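O-methyltransferase, putative (Bacillus cereus, PDB 3DUW) binds S-adenosyl-L-homocysteine and probably transfers a methyl group from S-adenosylmethionine to a hydroxyl group of its substrate. Local coordinates at residues 137-142 / 161-166; 144-149 / 188-193. One frame throughout, in Å; residues are numbered along the deposited sequence.

Contact 1. Residues 137-142 / 161-166; sequences IFIDAD and TVIIGD. With SAH (S-adenosyl-L-homocysteine), chain C.
Strands 137-139 and 162-166 run parallel, 15° apart, with Ile137, Phe138 and Ile139 level with Ile163, Ile164 and Gly165. Four backbone hydrogen bonds join them in the alternating manner of a parallel ladder, each nearly along its C=O axis: Val162 O accepts from Ile137 N, Ile137 O from Ile164 N, Ile164 O from Ile139 N, and Ile139 O from Asp166 N at a longer 3.2 Å. A water donates to both Ile139 O and Asp166 O. On one face of the sheet, Ile139 CD1 lies alongside Ile163 CG2 at 3.9 Å, facing helix 146-155. On the other, the ring of Phe138, its CG anti to the backbone N, brings CD1 to 3.7 Å from Ile164 CG2 and CE1 to 3.7 Å from Asp166 CB. Past the strand end, Asp140 OD2 accepts a very short 2.3 Å hydrogen bond from SAH N, while OD1 stands 3.4 Å from Asp166 OD2; Lys143 forms a salt bridge with OD1 and probably eases this crowding of like charges. Asp142 OD1 stands above the adenine's N7 edge, not hydrogen-bonded to it. Neighbouring parallel strands joined through a helix, with ligand-binding residues following the first, are the hallmark of the Rossmann-like methyltransferase fold.

Contact 2. Residues 144-149 / 188-193; sequences QNNPAY and RRFYEL. With SAH (S-adenosyl-L-homocysteine), chain C.
The first turn of helix 146-155 meets the middle of helix 182-196, their CA atoms closest at Pro147 and Phe190, 4.8 Å apart. This is helix-to-helix packing on one side of the Rossmann-like sheet, and no hydrogen bond crosses it. Pro147, in the first turn, offers its ring as a compact apolar wedge: CG presses on Arg189 CB at 3.3 Å, and CB meets Leu193 CD1 at 3.5 Å, both short for carbon-carbon contacts. The proline thus sits against two residues one helical turn apart. Deeper in, Asn146 reaches over a face of the Phe190 ring, whose CG is anti to the backbone N (chi1 -179°). ND2 hovers 3.4 Å above the ring plane, displaced toward the rim, and the amide stands almost upright on the ring, with the two planes 81° apart. Tyr191, on the same helix, packs edge-to-face on Tyr13 of the second subunit. Arg189 touches the proline only through the start of its side chain; bends at chi2 and chi3 carry the guanidinium away to grip Glu192 side-on, NE to OE1 at 3.0 Å and NH2 to OE2 at 2.9 Å, with OE1 in the guanidinium plane.

Contacts 1 and 2 lie side by side, their centres about 11 Å apart, and both reach the bound SAH. Helix 146-155 joins them, connecting the two strands of contact 1 and carrying residues 146-149 of contact 2. Ile139 CG2 packs against Asn146 OD1 at 3.6 Å, so Asn146 bridges the sheet and the outer helix 182-196. Nearer the ligand, Asp142 OD1 and Tyr149 OH are 2.6 Å apart, a probable hydrogen bond that ties the loop after the strand to the helix. Both residues border the adenine: Tyr149 OH lies 3.2 Å from SAH N6, whereas Asp140 holds the amino group at the ligand's other end.

Contact 1. Residues 137-142 / 161-166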
loop_
_atom_site.group_PDB
_atom_site.type_symbol
_atom_site.label_atom_id
_atom_site.label_comp_id
_atom_site.label_asym_id
_atom_site.label_seq_id
_atom_site.Cartn_x
_atom_site.Cartn_y
_atom_site.Cartn_z
ATOM N N ILE A 137 4.513 9.299 -8.896
ATOM C CA ILE A 137 5.190 8.697 -10.040
ATOM C C ILE A 137 5.094 7.173 -10.001
ATOM O O ILE A 137 5.470 6.540 -9.007
ATOM C CB ILE A 137 6.675 9.130 -10.063
ATOM C CG1 ILE A 137 6.757 10.663 -10.043
ATOM C CG2 ILE A 137 7.375 8.568 -11.289
ATOM C CD1 ILE A 137 8.158 11.209 -9.913
ATOM N N PHE A 138 4.582 6.593 -11.083
ATOM C CA PHE A 138 4.416 5.146 -11.190
ATOM C C PHE A 138 5.388 4.622 -12.238
ATOM O O PHE A 138 5.276 4.954 -13.418
ATOM C CB PHE A 138 2.968 4.815 -11.584
ATOM C CG PHE A 138 2.670 3.338 -11.669
ATOM C CD1 PHE A 138 3.116 2.462 -10.683
ATOM C CD2 PHE A 138 1.916 2.827 -12.721
ATOM C CE1 PHE A 138 2.813 1.097 -10.746
ATOM C CE2 PHE A 138 1.609 1.468 -12.790
ATOM C CZ PHE A 138 2.059 0.602 -11.800
ATOM N N ILE A 139 6.355 3.828 -11.792
ATOM C CA ILE A 139 7.363 3.258 -12.679
ATOM C C ILE A 139 6.941 1.835 -13.012
ATOM O O ILE A 139 7.003 0.940 -12.164
ATOM C CB ILE A 139 8.747 3.271 -12.005
ATOM C CG1 ILE A 139 9.083 4.697 -11.559
ATOM C CG2 ILE A 139 9.798 2.756 -12.973
ATOM C CD1 ILE A 139 10.402 4.831 -10.821
ATOM N N ASP A 140 6.518 1.631 -14.257
ATOM C CA ASP A 140 6.022 0.330 -14.685
ATOM C C ASP A 140 6.282 0.056 -16.166
ATOM O O ASP A 140 5.372 -0.329 -16.903
ATOM C CB ASP A 140 4.518 0.265 -14.391
ATOM C CG ASP A 140 3.951 -1.132 -14.500
ATOM O OD1 ASP A 140 4.685 -2.103 -14.237
ATOM O OD2 ASP A 140 2.753 -1.256 -14.828
ATOM N N ALA A 141 7.527 0.241 -16.592
ATOM C CA ALA A 141 7.895 0.012 -17.984
ATOM C C ALA A 141 8.916 -1.120 -18.077
ATOM O O ALA A 141 8.673 -2.220 -17.578
ATOM C CB ALA A 141 8.456 1.300 -18.584
ATOM N N ASP A 142 10.043 -0.862 -18.739
ATOM C CA ASP A 142 11.094 -1.866 -18.854
ATOM C C ASP A 142 11.919 -1.746 -17.580
ATOM O O ASP A 142 12.619 -0.762 -17.367
ATOM C CB ASP A 142 11.945 -1.627 -20.113
ATOM C CG ASP A 142 12.456 -0.203 -20.229
ATOM O OD1 ASP A 142 11.699 0.749 -19.935
ATOM O OD2 ASP A 142 13.623 -0.036 -20.646
ATOM N N THR A 161 6.716 13.786 -2.788
ATOM C CA THR A 161 6.353 12.969 -3.943
ATOM C C THR A 161 6.362 11.486 -3.594
ATOM O O THR A 161 7.254 11.005 -2.894
ATOM C CB THR A 161 7.325 13.199 -5.125
ATOM O OG1 THR A 161 7.086 14.493 -5.691
ATOM C CG2 THR A 161 7.136 12.138 -6.204
ATOM N N VAL A 162 5.352 10.774 -4.080
ATOM C CA VAL A 162 5.246 9.339 -3.860
ATOM C C VAL A 162 5.701 8.630 -5.131
ATOM O O VAL A 162 5.324 9.024 -6.236
ATOM C CB VAL A 162 3.789 8.922 -3.562
ATOM C CG1 VAL A 162 3.673 7.398 -3.523
ATOM C CG2 VAL A 162 3.338 9.520 -2.242
ATOM N N ILE A 163 6.530 7.604 -4.972
ATOM C CA ILE A 163 7.013 6.826 -6.105
ATOM C C ILE A 163 6.644 5.367 -5.879
ATOM O O ILE A 163 6.954 4.797 -4.831
ATOM C CB ILE A 163 8.551 6.915 -6.252
ATOM C CG1 ILE A 163 8.976 8.366 -6.492
ATOM C CG2 ILE A 163 9.017 6.026 -7.403
ATOM C CD1 ILE A 163 10.481 8.586 -6.444
ATOM N N ILE A 164 5.955 4.773 -6.847
ATOM C CA ILE A 164 5.587 3.367 -6.764
ATOM C C ILE A 164 6.311 2.657 -7.893
ATOM O O ILE A 164 6.224 3.081 -9.049
ATOM C CB ILE A 164 4.075 3.139 -6.974
ATOM C CG1 ILE A 164 3.278 3.748 -5.816
ATOM C CG2 ILE A 164 3.791 1.642 -7.095
ATOM C CD1 ILE A 164 3.499 3.058 -4.484
ATOM N N GLY A 165 7.047 1.601 -7.552
ATOM C CA GLY A 165 7.748 0.816 -8.554
ATOM C C GLY A 165 7.117 -0.564 -8.551
ATOM O O GLY A 165 7.184 -1.271 -7.549
ATOM N N ASP A 166 6.498 -0.950 -9.660
ATOM C CA ASP A 166 5.838 -2.247 -9.757
ATOM C C ASP A 166 6.786 -3.350 -10.215
ATOM O O ASP A 166 7.849 -3.080 -10.790
ATOM C CB ASP A 166 4.667 -2.136 -10.747
ATOM C CG ASP A 166 3.697 -3.310 -10.666
ATOM O OD1 ASP A 166 3.570 -3.918 -9.581
ATOM O OD2 ASP A 166 3.032 -3.601 -11.690
HETATM N N SAH C . 1.372 -0.007 -16.210
HETATM C CA SAH C . 0.539 -0.505 -17.366
HETATM C CB SAH C . 1.265 -1.570 -18.117
HETATM C CG SAH C . 2.588 -1.211 -18.751
HETATM S SD SAH C . 3.408 -2.756 -19.336
HETATM C C SAH C . -0.769 -1.131 -16.776
HETATM O O SAH C . -0.892 -1.197 -15.550
HETATM O OXT SAH C . -1.645 -1.536 -17.621
HETATM C "C5'" SAH C . 4.998 -2.120 -19.683
HETATM C "C4'" SAH C . 4.961 -1.063 -20.890
HETATM O "O4'" SAH C . 6.333 -0.682 -20.968
HETATM C "C3'" SAH C . 4.658 -1.619 -22.274
HETATM O "O3'" SAH C . 3.517 -0.993 -22.865
HETATM C "C2'" SAH C . 6.011 -1.365 -23.051
HETATM O "O2'" SAH C . 5.821 -1.161 -24.443
HETATM C "C1'" SAH C . 6.575 -0.168 -22.313
HETATM N N9 SAH C . 7.885 0.081 -22.458
HETATM C C8 SAH C . 8.995 -0.741 -22.558
HETATM N N7 SAH C . 10.127 -0.125 -22.692
HETATM C C5 SAH C . 9.781 1.249 -22.682
HETATM C C6 SAH C . 10.597 2.433 -22.790
HETATM N N6 SAH C . 11.930 2.412 -22.930
HETATM N N1 SAH C . 9.909 3.619 -22.739
HETATM C C2 SAH C . 8.553 3.691 -22.597
HETATM N N3 SAH C . 7.738 2.582 -22.492
HETATM C C4 SAH C . 8.418 1.399 -22.542
HETATM O O HOH W 1 9.147 -0.738 -11.277
#

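Contact 2. Residues 144-149 / 188-193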
loop_
_atom_site.group_PDB
_atom_site.type_symbol
_atom_site.label_atom_id
_atom_site.label_comp_id
_atom_site.label_asym_id
_atom_site.label_seq_id
_atom_site.Cartn_x
_atom_site.Cartn_y
_atom_site.Cartn_z
ATOM N N GLN A 144 14.595 -3.046 -16.631
ATOM C CA GLN A 144 16.048 -2.957 -16.723
ATOM C C GLN A 144 16.486 -1.497 -16.610
ATOM O O GLN A 144 17.624 -1.213 -16.245
ATOM C CB GLN A 144 16.585 -3.566 -18.029
ATOM C CG GLN A 144 15.777 -3.310 -19.278
ATOM C CD GLN A 144 14.711 -4.366 -19.498
ATOM O OE1 GLN A 144 13.664 -4.346 -18.860
ATOM N NE2 GLN A 144 14.980 -5.303 -20.404
ATOM N N ASN A 145 15.573 -0.571 -16.892
ATOM C CA ASN A 145 15.885 0.854 -16.823
ATOM C C ASN A 145 15.410 1.549 -15.550
ATOM O O ASN A 145 15.452 2.777 -15.461
ATOM C CB ASN A 145 15.311 1.580 -18.044
ATOM C CG ASN A 145 16.324 1.727 -19.163
ATOM O OD1 ASN A 145 15.979 1.644 -20.344
ATOM N ND2 ASN A 145 17.580 1.961 -18.797
ATOM N N ASN A 146 14.969 0.778 -14.563
ATOM C CA ASN A 146 14.510 1.380 -13.320
ATOM C C ASN A 146 15.529 2.311 -12.666
ATOM O O ASN A 146 15.151 3.323 -12.082
ATOM C CB ASN A 146 14.068 0.299 -12.336
ATOM C CG ASN A 146 12.587 0.000 -12.446
ATOM O OD1 ASN A 146 12.019 0.023 -13.537
ATOM N ND2 ASN A 146 11.953 -0.283 -11.315
ATOM N N PRO A 147 16.834 1.988 -12.748
ATOM C CA PRO A 147 17.808 2.894 -12.126
ATOM C C PRO A 147 17.702 4.303 -12.713
ATOM O O PRO A 147 17.635 5.293 -11.985
ATOM C CB PRO A 147 19.146 2.239 -12.453
ATOM C CG PRO A 147 18.806 0.788 -12.461
ATOM C CD PRO A 147 17.492 0.753 -13.214
ATOM N N ALA A 148 17.675 4.382 -14.040
ATOM C CA ALA A 148 17.577 5.662 -14.728
ATOM C C ALA A 148 16.228 6.329 -14.477
ATOM O O ALA A 148 16.158 7.545 -14.280
ATOM C CB ALA A 148 17.804 5.468 -16.231
ATOM N N TYR A 149 15.152 5.544 -14.480
ATOM C CA TYR A 149 13.831 6.117 -14.241
ATOM C C TYR A 149 13.725 6.660 -12.821
ATOM O O TYR A 149 13.066 7.670 -12.589
ATOM C CB TYR A 149 12.729 5.083 -14.499
ATOM C CG TYR A 149 12.679 4.584 -15.933
ATOM C CD1 TYR A 149 13.022 5.422 -17.000
ATOM C CD2 TYR A 149 12.290 3.280 -16.221
ATOM C CE1 TYR A 149 12.983 4.968 -18.309
ATOM C CE2 TYR A 149 12.243 2.817 -17.531
ATOM C CZ TYR A 149 12.595 3.667 -18.570
ATOM O OH TYR A 149 12.581 3.212 -19.867
ATOM N N ARG A 188 17.335 -4.865 -8.898
ATOM C CA ARG A 188 18.307 -4.855 -7.812
ATOM C C ARG A 188 19.066 -3.520 -7.793
ATOM O O ARG A 188 19.318 -2.968 -6.724
ATOM C CB ARG A 188 19.272 -6.042 -7.946
ATOM C CG ARG A 188 18.624 -7.385 -7.587
ATOM C CD ARG A 188 19.567 -8.559 -7.825
ATOM N NE ARG A 188 20.796 -8.454 -7.046
ATOM C CZ ARG A 188 20.909 -8.780 -5.763
ATOM N NH1 ARG A 188 19.866 -9.246 -5.094
ATOM N NH2 ARG A 188 22.075 -8.639 -5.150
ATOM N N ARG A 189 19.414 -3.001 -8.970
ATOM C CA ARG A 189 20.110 -1.715 -9.076
ATOM C C ARG A 189 19.212 -0.621 -8.486
ATOM O O ARG A 189 19.689 0.331 -7.861
ATOM C CB ARG A 189 20.396 -1.380 -10.547
ATOM C CG ARG A 189 21.333 -2.330 -11.288
ATOM C CD ARG A 189 22.737 -2.299 -10.712
ATOM N NE ARG A 189 22.862 -3.181 -9.558
ATOM C CZ ARG A 189 22.820 -4.507 -9.633
ATOM N NH1 ARG A 189 22.660 -5.101 -10.809
ATOM N NH2 ARG A 189 22.931 -5.240 -8.534
ATOM N N PHE A 190 17.910 -0.767 -8.712
ATOM C CA PHE A 190 16.888 0.161 -8.233
ATOM C C PHE A 190 16.858 0.193 -6.697
ATOM O O PHE A 190 16.906 1.266 -6.097
ATOM C CB PHE A 190 15.544 -0.288 -8.827
ATOM C CG PHE A 190 14.363 0.572 -8.468
ATOM C CD1 PHE A 190 14.398 1.955 -8.600
ATOM C CD2 PHE A 190 13.166 -0.029 -8.082
ATOM C CE1 PHE A 190 13.251 2.726 -8.357
ATOM C CE2 PHE A 190 12.022 0.729 -7.840
ATOM C CZ PHE A 190 12.060 2.105 -7.977
ATOM N N TYR A 191 16.792 -0.977 -6.065
ATOM C CA TYR A 191 16.788 -1.052 -4.599
ATOM C C TYR A 191 18.050 -0.374 -4.057
ATOM O O TYR A 191 17.993 0.437 -3.129
ATOM C CB TYR A 191 16.785 -2.513 -4.128
ATOM C CG TYR A 191 15.438 -3.205 -4.096
ATOM C CD1 TYR A 191 14.637 -3.169 -2.956
ATOM C CD2 TYR A 191 14.996 -3.954 -5.186
ATOM C CE1 TYR A 191 13.431 -3.872 -2.899
ATOM C CE2 TYR A 191 13.795 -4.657 -5.142
ATOM C CZ TYR A 191 13.019 -4.615 -3.992
ATOM O OH TYR A 191 11.840 -5.331 -3.925
ATOM N N GLU A 192 19.191 -0.713 -4.646
ATOM C CA GLU A 192 20.472 -0.157 -4.225
ATOM C C GLU A 192 20.536 1.362 -4.349
ATOM O O GLU A 192 21.044 2.037 -3.458
ATOM C CB GLU A 192 21.600 -0.797 -5.037
ATOM C CG GLU A 192 21.826 -2.268 -4.717
ATOM C CD GLU A 192 22.584 -2.999 -5.812
ATOM O OE1 GLU A 192 23.161 -2.329 -6.693
ATOM O OE2 GLU A 192 22.608 -4.246 -5.793
ATOM N N LEU A 193 20.026 1.902 -5.449
ATOM C CA LEU A 193 20.047 3.345 -5.642
ATOM C C LEU A 193 19.166 4.064 -4.633
ATOM O O LEU A 193 19.512 5.142 -4.149
ATOM C CB LEU A 193 19.617 3.693 -7.061
ATOM C CG LEU A 193 20.759 3.560 -8.066
ATOM C CD1 LEU A 193 20.216 3.670 -9.475
ATOM C CD2 LEU A 193 21.797 4.647 -7.796
HETATM N N SAH C . 1.372 -0.007 -16.210
HETATM C CA SAH C . 0.539 -0.505 -17.366
HETATM C CB SAH C . 1.265 -1.570 -18.117
HETATM C CG SAH C . 2.588 -1.211 -18.751
HETATM S SD SAH C . 3.408 -2.756 -19.336
HETATM C C SAH C . -0.769 -1.131 -16.776
HETATM O O SAH C . -0.892 -1.197 -15.550
HETATM O OXT SAH C . -1.645 -1.536 -17.621
HETATM C "C5'" SAH C . 4.998 -2.120 -19.683
HETATM C "C4'" SAH C . 4.961 -1.063 -20.890
HETATM O "O4'" SAH C . 6.333 -0.682 -20.968
HETATM C "C3'" SAH C . 4.658 -1.619 -22.274
HETATM O "O3'" SAH C . 3.517 -0.993 -22.865
HETATM C "C2'" SAH C . 6.011 -1.365 -23.051
HETATM O "O2'" SAH C . 5.821 -1.161 -24.443
HETATM C "C1'" SAH C . 6.575 -0.168 -22.313
HETATM N N9 SAH C . 7.885 0.081 -22.458
HETATM C C8 SAH C . 8.995 -0.741 -22.558
HETATM N N7 SAH C . 10.127 -0.125 -22.692
HETATM C C5 SAH C . 9.781 1.249 -22.682
HETATM C C6 SAH C . 10.597 2.433 -22.790
HETATM N N6 SAH C . 11.930 2.412 -22.930
HETATM N N1 SAH C . 9.909 3.619 -22.739
HETATM C C2 SAH C . 8.553 3.691 -22.597
HETATM N N3 SAH C . 7.738 2.582 -22.492
HETATM C C4 SAH C . 8.418 1.399 -22.542
#